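SusD-like carbohydrate binding protein BF1063 (Bacteroides fragilis NCTC 9343, PDB 3I4G) probably binds carbohydrate at the bacterial outer membrane as a SusD-like protein. Local coordinates at residues E334-P339 / K345-D350. Sequence-based numbering, arbitrary orientation.
Sequences EYKMSP and KKEKLD. With EDO (1,2-ethanediol), chain I.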
ATOM      1  N   GLU A 334      14.422  -2.767  23.924  1.00  7.97           N
ATOM      2  CA  GLU A 334      14.060  -4.100  23.470  1.00  7.76           C
ATOM      3  C   GLU A 334      12.553  -4.315  23.449  1.00  8.41           C
ATOM      4  O   GLU A 334      11.856  -4.055  24.431  1.00  9.86           O
ATOM      5  CB  GLU A 334      14.700  -5.154  24.371  1.00  9.87           C
ATOM      6  CG  GLU A 334      14.525  -6.604  23.884  1.00  9.25           C
ATOM      7  CD  GLU A 334      15.256  -7.600  24.732  1.00 11.63           C
ATOM      8  OE1 GLU A 334      16.376  -7.291  25.179  1.00 15.55           O
ATOM      9  OE2 GLU A 334      14.751  -8.725  24.910  1.00 12.28           O
ATOM     10  N   TYR A 335      12.061  -4.860  22.335  1.00  8.72           N
ATOM     11  CA  TYR A 335      10.662  -5.263  22.223  1.00  8.76           C
ATOM     12  C   TYR A 335      10.513  -6.595  22.980  1.00  9.07           C
ATOM     13  O   TYR A 335      11.222  -7.553  22.702  1.00  9.68           O
ATOM     14  CB  TYR A 335      10.263  -5.415  20.768  1.00  8.55           C
ATOM     15  CG  TYR A 335       8.806  -5.778  20.576  1.00  8.48           C
ATOM     16  CD1 TYR A 335       7.773  -5.063  21.193  1.00  9.66           C
ATOM     17  CD2 TYR A 335       8.452  -6.787  19.736  1.00  9.05           C
ATOM     18  CE1 TYR A 335       6.448  -5.389  20.987  1.00  8.57           C
ATOM     19  CE2 TYR A 335       7.139  -7.117  19.510  1.00  7.98           C
ATOM     20  CZ  TYR A 335       6.141  -6.410  20.116  1.00  8.36           C
ATOM     21  OH  TYR A 335       4.816  -6.770  19.875  1.00  9.24           O
ATOM     22  N   LYS A 336       9.590  -6.645  23.934  0.50  9.49           N
ATOM     23  CA  LYS A 336       9.313  -7.841  24.728  0.50  9.76           C
ATOM     24  C   LYS A 336       7.879  -8.276  24.441  0.50  9.49           C
ATOM     25  O   LYS A 336       6.922  -7.559  24.767  0.50  8.42           O
ATOM     26  CB  LYS A 336       9.549  -7.558  26.209  0.50 10.43           C
ATOM     27  CG  LYS A 336      10.992  -7.198  26.480  0.50 13.22           C
ATOM     28  CD  LYS A 336      11.249  -6.875  27.919  0.50 14.25           C
ATOM     29  CE  LYS A 336      12.688  -6.498  28.096  0.50 19.31           C
ATOM     30  NZ  LYS A 336      12.987  -6.090  29.491  0.50 26.96           N
HETATM   31  N   MSE A 337       7.753  -9.466  23.848  1.00  9.06           N
HETATM   32  CA  MSE A 337       6.484  -9.996  23.415  1.00  8.90           C
HETATM   33  C   MSE A 337       6.552 -11.515  23.387  1.00  8.48           C
HETATM   34  O   MSE A 337       7.259 -12.076  22.537  1.00  9.97           O
HETATM   35  CB  MSE A 337       6.166  -9.435  22.015  1.00 10.24           C
HETATM   36  CG  MSE A 337       4.816  -9.866  21.402  1.00  9.63           C
HETATM   37 SE   MSE A 337       3.279  -9.582  22.554  0.75  8.46          SE
HETATM   38  CE  MSE A 337       3.624  -7.824  23.151  1.00 10.40           C
ATOM     39  N   SER A 338       5.792 -12.185  24.246  1.00  8.15           N
ATOM     40  CA  SER A 338       5.828 -13.631  24.328  1.00  8.99           C
ATOM     41  C   SER A 338       4.623 -14.152  25.060  1.00  8.78           C
ATOM     42  O   SER A 338       4.097 -13.467  25.947  1.00  9.09           O
ATOM     43  CB  SER A 338       7.046 -14.069  25.148  1.00  9.50           C
ATOM     44  OG  SER A 338       7.002 -15.478  25.453  1.00  9.65           O
ATOM     45  N   PRO A 339       4.174 -15.377  24.754  1.00  8.87           N
ATOM     46  CA  PRO A 339       3.133 -15.969  25.584  1.00  9.22           C
ATOM     47  C   PRO A 339       3.500 -16.085  27.075  1.00  8.84           C
ATOM     48  O   PRO A 339       2.610 -16.269  27.919  1.00 10.69           O
ATOM     49  CB  PRO A 339       2.983 -17.377  24.992  1.00  9.11           C
ATOM     50  CG  PRO A 339       3.429 -17.226  23.566  1.00  9.27           C
ATOM     51  CD  PRO A 339       4.546 -16.249  23.627  1.00  9.31           C
ATOM     52  N   LYS A 345       1.987  -5.647  31.772  0.50 12.63           N
ATOM     53  CA  LYS A 345       3.042  -4.868  31.131  0.50 11.86           C
ATOM     54  C   LYS A 345       2.849  -4.721  29.612  0.50 12.61           C
ATOM     55  O   LYS A 345       3.662  -4.100  28.943  0.50 12.66           O
ATOM     56  CB  LYS A 345       4.394  -5.533  31.416  0.50 12.96           C
ATOM     57  CG  LYS A 345       4.734  -5.575  32.908  0.50 13.47           C
ATOM     58  CD  LYS A 345       6.093  -6.210  33.159  0.50 14.55           C
ATOM     59  CE  LYS A 345       6.528  -6.021  34.611  0.50 18.92           C
ATOM     60  NZ  LYS A 345       7.729  -6.822  34.949  0.50 24.36           N
ATOM     61  N   LYS A 346       1.770  -5.303  29.093  1.00 11.34           N
ATOM     62  CA  LYS A 346       1.470  -5.365  27.633  1.00 10.08           C
ATOM     63  C   LYS A 346       2.639  -6.022  26.889  1.00 10.30           C
ATOM     64  O   LYS A 346       2.965  -5.678  25.742  1.00  9.76           O
ATOM     65  CB  LYS A 346       1.085  -3.989  27.095  1.00 10.80           C
ATOM     66  CG  LYS A 346      -0.214  -3.490  27.683  1.00 11.58           C
ATOM     67  CD  LYS A 346      -0.611  -2.126  27.151  1.00 13.47           C
ATOM     68  CE  LYS A 346      -1.917  -1.646  27.745  1.00 15.30           C
ATOM     69  NZ  LYS A 346      -2.118  -0.204  27.407  1.00 23.04           N
ATOM     70  N   GLU A 347       3.229  -7.037  27.529  1.00  9.41           N
ATOM     71  CA  GLU A 347       4.324  -7.808  26.956  1.00  9.84           C
ATOM     72  C   GLU A 347       3.898  -9.221  26.601  1.00  9.59           C
ATOM     73  O   GLU A 347       4.702 -10.010  26.096  1.00  8.68           O
ATOM     74  CB  GLU A 347       5.528  -7.829  27.912  1.00  9.58           C
ATOM     75  CG  GLU A 347       6.158  -6.467  28.096  1.00  9.86           C
ATOM     76  CD  GLU A 347       7.336  -6.450  29.072  1.00 13.61           C
ATOM     77  OE1 GLU A 347       7.629  -7.468  29.729  1.00 13.14           O
ATOM     78  OE2 GLU A 347       8.004  -5.396  29.144  1.00 14.15           O
ATOM     79  N   LYS A 348       2.651  -9.576  26.926  1.00  7.90           N
ATOM     80  CA  LYS A 348       2.171 -10.923  26.640  1.00  8.96           C
ATOM     81  C   LYS A 348       1.493 -11.017  25.272  1.00  9.14           C
ATOM     82  O   LYS A 348       0.746 -10.120  24.863  1.00  8.28           O
ATOM     83  CB  LYS A 348       1.205 -11.339  27.746  1.00  9.69           C
ATOM     84  CG  LYS A 348       0.728 -12.756  27.644  1.00 11.48           C
ATOM     85  CD  LYS A 348      -0.238 -13.058  28.805  1.00 12.55           C
ATOM     86  CE  LYS A 348      -0.829 -14.444  28.711  1.00 14.73           C
ATOM     87  NZ  LYS A 348      -1.926 -14.668  29.724  1.00 19.90           N
ATOM     88  N   LEU A 349       1.778 -12.127  24.592  1.00  8.79           N
ATOM     89  CA  LEU A 349       1.153 -12.507  23.357  1.00  9.02           C
ATOM     90  C   LEU A 349      -0.072 -13.320  23.691  1.00  9.13           C
ATOM     91  O   LEU A 349       0.066 -14.409  24.240  1.00  8.53           O
ATOM     92  CB  LEU A 349       2.124 -13.305  22.498  1.00  8.71           C
ATOM     93  CG  LEU A 349       1.591 -13.772  21.140  1.00 10.00           C
ATOM     94  CD1 LEU A 349       1.013 -12.627  20.320  1.00 10.19           C
ATOM     95  CD2 LEU A 349       2.686 -14.457  20.345  1.00 10.16           C
ATOM     96  N   ASP A 350      -1.254 -12.751  23.410  1.00  8.87           N
ATOM     97  CA  ASP A 350      -2.517 -13.397  23.787  1.00  8.95           C
ATOM     98  C   ASP A 350      -3.595 -12.948  22.781  1.00  9.33           C
ATOM     99  O   ASP A 350      -3.274 -12.413  21.712  1.00  9.71           O
ATOM    100  CB  ASP A 350      -2.849 -13.103  25.248  1.00 10.19           C
ATOM    101  CG  ASP A 350      -3.087 -11.620  25.533  1.00 10.86           C
ATOM    102  OD1 ASP A 350      -3.542 -10.893  24.645  1.00 10.54           O
ATOM    103  OD2 ASP A 350      -2.809 -11.196  26.692  1.00 11.79           O
TER
HETATM  104  C1  EDO I   8       9.794  -9.930  29.896  1.00 30.50           C
HETATM  105  O1  EDO I   8      10.061  -8.582  30.333  1.00 35.08           O
HETATM  106  C2  EDO I   8      10.951 -10.839  30.272  1.00 30.76           C
HETATM  107  O2  EDO I   8      12.154 -10.258  29.758  1.00 34.73           O
HETATM  108  O   HOH W   1      10.161  -5.133  30.627  1.00 28.93           O
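Lys336 and Glu347 both set CG opposite their own carbonyl carbon (chi1 -62° and -66°) and continue extended, which lays the two chains side by side, pointing the same way. Contact is made along their lengths: Lys336 CB lies 3.8 Å from Glu347 CD. In the modelled conformer of Lys336, one of two, Lys336 NZ stays 5.0 Å from Glu347 OE2, and a water bridges them, accepting from NZ and donating to OE2. On the other carboxylate oxygen, Glu347 OE1 accepts a hydrogen bond of 2.7 Å from ethanediol O1, the diol probably coming from the crystallisation liquor, so each oxygen of this carboxylate has a polar partner.

Met337, present as selenomethionine, takes another course. Its bends at chi2 and chi3 fold the chain back over the 345-350 backbone, bringing Met337 SE within 3.5 Å of Lys348 O and CE against Lys346 O. The backbones form a single bridge, Ser338 with Lys348. Ser338 N donates to Glu347 O at 3.1 Å, in the carbonyl plane; Leu349 N donates to Ser338 O at 3.0 Å, nearly straight at hydrogen (163°) but well above that carbonyl's plane. Glu347 O also receives a CA-H...O contact from Met337 CA, at 3.2 Å. Beyond the bridge, Leu349 CB packs against Pro339 CD at 4.0 Å.

The arrangement is thus an isolated beta bridge closing a local loop, both arms belonging to the connection between strands 333-334 and 360-362. Tyr477 OH hydrogen-bonds to Met337 O, while Pro339 and Leu349 both rest on Trp498 of strand 497-502.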